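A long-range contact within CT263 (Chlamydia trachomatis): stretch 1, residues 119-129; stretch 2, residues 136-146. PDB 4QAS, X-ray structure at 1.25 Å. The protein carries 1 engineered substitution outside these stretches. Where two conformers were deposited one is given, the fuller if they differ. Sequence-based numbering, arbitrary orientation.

Stretch 1 (119-129) LAQLTSVRSPY
Stretch 2, residues 136-146: HLQLVDMEGFF

Residues from L119 through S124 are extended (phi -88 to -152°, psi 130 to 160°) and run parallel to the short strand 139-141, the two axes crossing at -33° and approaching to 4.6 Å. L122 pairs with L139 and T123 with V140, each at a CA-CA distance of 4.8 Å, and S124 pairs with D141 at 4.9 Å. The ladder alternates as parallel pairing requires: L139 N donates to Q121 O (3.2 Å), T123 N to L139 O (2.9 Å), D141 N to T123 O (2.9 Å) and V125 N to D141 O (3.0 Å). CA-H...O contacts fill the intervals, the shortest from V140 CA to T123 O (3.1 Å). Before the ladder, Q138 turns aside (phi/psi -116/-95°), and its side chain (m, t, chi3 14°) substitutes for a backbone acceptor, OE1 receiving Q121 N at 2.9 Å.

L122, S124, L139 and D141 share one face of the sheet. L122 (t, p) sets CD1 3.9 Å from L139 CB, while L139 (m, t) reaches back so that CD1 lies 3.8 Å from A120 CB. S124 (m) links strand to helix: its OG donates to D141 OD1 (2.7 Å) and accepts from F145 N (2.9 Å). D141 (p, chi2 -17°) also caps the helix, OD2 accepting a weak bond from G144 N at 2.9 Å. G144 has no side chain, and a CB there would clash with L122 CD2.

T123 (m) and V140 (t) occupy the other face. T123 OG1 lies 3.5 Å from L137 CD2. V140 CG1 packs 3.8 Å from V125 CG2 and meets the edge of the Y129 ring, 3.5 Å from CD2 of Y129. L137 (m, t) lays CD1 over a face of that ring, 4.3 Å from the Y129 centroid, in a CH-pi contact. Beyond the strands, M142 (m, t, p) brings CE to 3.3 Å from R126 O.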

# COMPACT_ATOMS: atom_id res chain seq x y z
N LEU A 119 -20.15 0.90 -6.52
CA LEU A 119 -21.12 0.34 -5.59
C LEU A 119 -21.58 -1.04 -6.02
O LEU A 119 -21.79 -1.30 -7.22
CB LEU A 119 -22.32 1.28 -5.49
CG LEU A 119 -22.03 2.75 -5.18
CD1 LEU A 119 -23.31 3.56 -5.15
CD2 LEU A 119 -21.29 2.86 -3.87
N ALA A 120 -21.83 -1.91 -5.04
CA ALA A 120 -22.41 -3.22 -5.30
C ALA A 120 -23.19 -3.69 -4.09
O ALA A 120 -22.96 -3.23 -2.96
CB ALA A 120 -21.35 -4.27 -5.63
N GLN A 121 -24.08 -4.64 -4.32
CA GLN A 121 -24.82 -5.32 -3.26
C GLN A 121 -24.19 -6.68 -3.01
O GLN A 121 -23.62 -7.30 -3.92
CB GLN A 121 -26.27 -5.53 -3.65
CG GLN A 121 -27.07 -4.23 -3.67
CD GLN A 121 -28.53 -4.42 -4.06
OE1 GLN A 121 -28.85 -5.25 -4.90
NE2 GLN A 121 -29.41 -3.63 -3.44
N LEU A 122 -24.23 -7.10 -1.75
CA LEU A 122 -23.56 -8.32 -1.28
C LEU A 122 -24.60 -9.22 -0.65
O LEU A 122 -25.48 -8.75 0.08
CB LEU A 122 -22.53 -7.96 -0.25
CG LEU A 122 -21.71 -9.12 0.32
CD1 LEU A 122 -20.88 -9.82 -0.77
CD2 LEU A 122 -20.84 -8.60 1.41
N THR A 123 -24.53 -10.51 -0.94
CA THR A 123 -25.28 -11.53 -0.23
C THR A 123 -24.29 -12.46 0.44
O THR A 123 -23.32 -12.87 -0.20
CB THR A 123 -26.15 -12.32 -1.18
OG1 THR A 123 -27.11 -11.45 -1.75
CG2 THR A 123 -26.90 -13.42 -0.46
N SER A 124 -24.55 -12.78 1.70
CA SER A 124 -23.71 -13.69 2.48
C SER A 124 -24.45 -14.99 2.66
O SER A 124 -25.63 -14.99 3.04
CB SER A 124 -23.41 -13.12 3.87
OG SER A 124 -22.70 -11.90 3.79
N VAL A 125 -23.77 -16.09 2.37
CA VAL A 125 -24.35 -17.41 2.58
C VAL A 125 -23.30 -18.32 3.20
O VAL A 125 -22.11 -18.17 2.94
CB VAL A 125 -24.89 -18.01 1.27
CG1 VAL A 125 -26.12 -17.24 0.79
CG2 VAL A 125 -23.81 -18.02 0.24
N ARG A 126 -23.77 -19.28 3.99
CA ARG A 126 -22.86 -20.12 4.75
C ARG A 126 -22.05 -21.02 3.83
O ARG A 126 -20.83 -21.15 3.98
CB ARG A 126 -23.66 -20.93 5.78
CG ARG A 126 -24.43 -20.03 6.76
CD ARG A 126 -25.41 -20.79 7.64
NE ARG A 126 -26.71 -20.99 7.00
CZ ARG A 126 -27.13 -22.13 6.45
NH1 ARG A 126 -26.37 -23.22 6.46
NH2 ARG A 126 -28.33 -22.18 5.90
N SER A 127 -22.69 -21.60 2.87
CA SER A 127 -22.03 -22.46 1.89
C SER A 127 -21.73 -21.66 0.63
O SER A 127 -22.59 -20.91 0.16
CB SER A 127 -22.95 -23.63 1.53
OG SER A 127 -23.24 -24.41 2.67
N PRO A 128 -20.55 -21.80 0.04
CA PRO A 128 -20.25 -21.00 -1.15
C PRO A 128 -21.15 -21.40 -2.31
O PRO A 128 -21.45 -22.58 -2.51
CB PRO A 128 -18.78 -21.33 -1.45
CG PRO A 128 -18.27 -22.07 -0.25
CD PRO A 128 -19.46 -22.74 0.35
N TYR A 129 -21.60 -20.38 -3.03
CA TYR A 129 -22.44 -20.58 -4.20
C TYR A 129 -21.60 -21.13 -5.34
O TYR A 129 -20.67 -20.47 -5.82
CB TYR A 129 -23.07 -19.25 -4.63
CG TYR A 129 -24.48 -19.04 -4.16
CD1 TYR A 129 -25.53 -19.66 -4.80
CD2 TYR A 129 -24.77 -18.21 -3.10
CE1 TYR A 129 -26.84 -19.47 -4.38
CE2 TYR A 129 -26.05 -18.01 -2.67
CZ TYR A 129 -27.09 -18.64 -3.31
OH TYR A 129 -28.38 -18.44 -2.88
N HIS A 136 -30.83 -12.08 -9.46
CA HIS A 136 -31.01 -11.12 -8.37
C HIS A 136 -29.81 -11.03 -7.43
O HIS A 136 -29.90 -10.35 -6.40
CB HIS A 136 -32.27 -11.46 -7.57
N LEU A 137 -28.69 -11.68 -7.75
CA LEU A 137 -27.50 -11.61 -6.92
C LEU A 137 -26.40 -10.87 -7.67
O LEU A 137 -26.34 -10.89 -8.91
CB LEU A 137 -27.00 -13.00 -6.52
CG LEU A 137 -27.98 -13.89 -5.74
CD1 LEU A 137 -27.31 -15.21 -5.35
CD2 LEU A 137 -28.52 -13.18 -4.50
N GLN A 138 -25.54 -10.20 -6.90
CA GLN A 138 -24.39 -9.53 -7.46
C GLN A 138 -23.16 -10.23 -6.90
O GLN A 138 -22.68 -11.23 -7.46
CB GLN A 138 -24.42 -8.02 -7.18
CG GLN A 138 -25.50 -7.29 -8.00
CD GLN A 138 -25.64 -5.79 -7.72
OE1 GLN A 138 -24.79 -5.16 -7.10
NE2 GLN A 138 -26.73 -5.22 -8.21
N LEU A 139 -22.59 -9.72 -5.82
CA LEU A 139 -21.48 -10.34 -5.14
C LEU A 139 -21.97 -11.25 -4.01
O LEU A 139 -22.98 -10.96 -3.36
CB LEU A 139 -20.54 -9.27 -4.58
CG LEU A 139 -19.91 -8.36 -5.63
CD1 LEU A 139 -19.11 -7.27 -4.92
CD2 LEU A 139 -19.00 -9.20 -6.53
N VAL A 140 -21.23 -12.32 -3.77
CA VAL A 140 -21.62 -13.33 -2.79
C VAL A 140 -20.40 -13.70 -1.97
O VAL A 140 -19.36 -14.07 -2.52
CB VAL A 140 -22.19 -14.59 -3.46
CG1 VAL A 140 -22.60 -15.59 -2.37
CG2 VAL A 140 -23.35 -14.24 -4.36
N ASP A 141 -20.52 -13.63 -0.65
CA ASP A 141 -19.42 -14.00 0.24
C ASP A 141 -20.00 -14.89 1.32
O ASP A 141 -21.12 -15.39 1.24
CB ASP A 141 -18.68 -12.78 0.81
CG ASP A 141 -19.46 -12.08 1.93
OD1 ASP A 141 -20.69 -12.30 2.06
OD2 ASP A 141 -18.83 -11.29 2.70
N MET A 142 -19.25 -15.06 2.41
CA MET A 142 -19.72 -15.80 3.57
C MET A 142 -19.91 -14.95 4.81
O MET A 142 -20.89 -15.13 5.53
CB MET A 142 -18.75 -16.94 3.88
CG MET A 142 -18.67 -17.99 2.76
SD MET A 142 -17.45 -19.29 3.02
CE MET A 142 -17.86 -19.80 4.69
N GLU A 143 -18.98 -14.03 5.12
CA GLU A 143 -18.92 -13.41 6.43
C GLU A 143 -19.45 -11.98 6.51
O GLU A 143 -19.58 -11.47 7.62
CB GLU A 143 -17.46 -13.41 6.94
CG GLU A 143 -16.86 -14.78 7.11
CD GLU A 143 -17.56 -15.63 8.15
OE1 GLU A 143 -18.33 -15.07 8.96
OE2 GLU A 143 -17.37 -16.86 8.15
N GLY A 144 -19.78 -11.34 5.40
CA GLY A 144 -20.10 -9.93 5.44
C GLY A 144 -21.28 -9.58 6.32
O GLY A 144 -21.21 -8.64 7.12
N PHE A 145 -22.38 -10.31 6.20
CA PHE A 145 -23.53 -9.95 7.02
C PHE A 145 -23.22 -10.12 8.50
O PHE A 145 -23.53 -9.26 9.32
CB PHE A 145 -24.79 -10.73 6.67
CG PHE A 145 -25.96 -10.25 7.47
CD1 PHE A 145 -26.21 -10.76 8.72
CD2 PHE A 145 -26.78 -9.23 7.01
CE1 PHE A 145 -27.22 -10.29 9.48
CE2 PHE A 145 -27.82 -8.76 7.74
CZ PHE A 145 -28.06 -9.29 9.00
N PHE A 146 -22.61 -11.26 8.86
CA PHE A 146 -22.21 -11.51 10.24
C PHE A 146 -21.42 -10.33 10.80
O PHE A 146 -21.69 -9.87 11.91
CB PHE A 146 -21.40 -12.80 10.30
CG PHE A 146 -20.73 -13.04 11.62
CD1 PHE A 146 -21.50 -13.25 12.74
CD2 PHE A 146 -19.34 -13.03 11.75
CE1 PHE A 146 -20.93 -13.47 13.98
CE2 PHE A 146 -18.76 -13.26 13.00
CZ PHE A 146 -19.56 -13.47 14.11
O HOH W 1 -27.99 -8.18 -5.01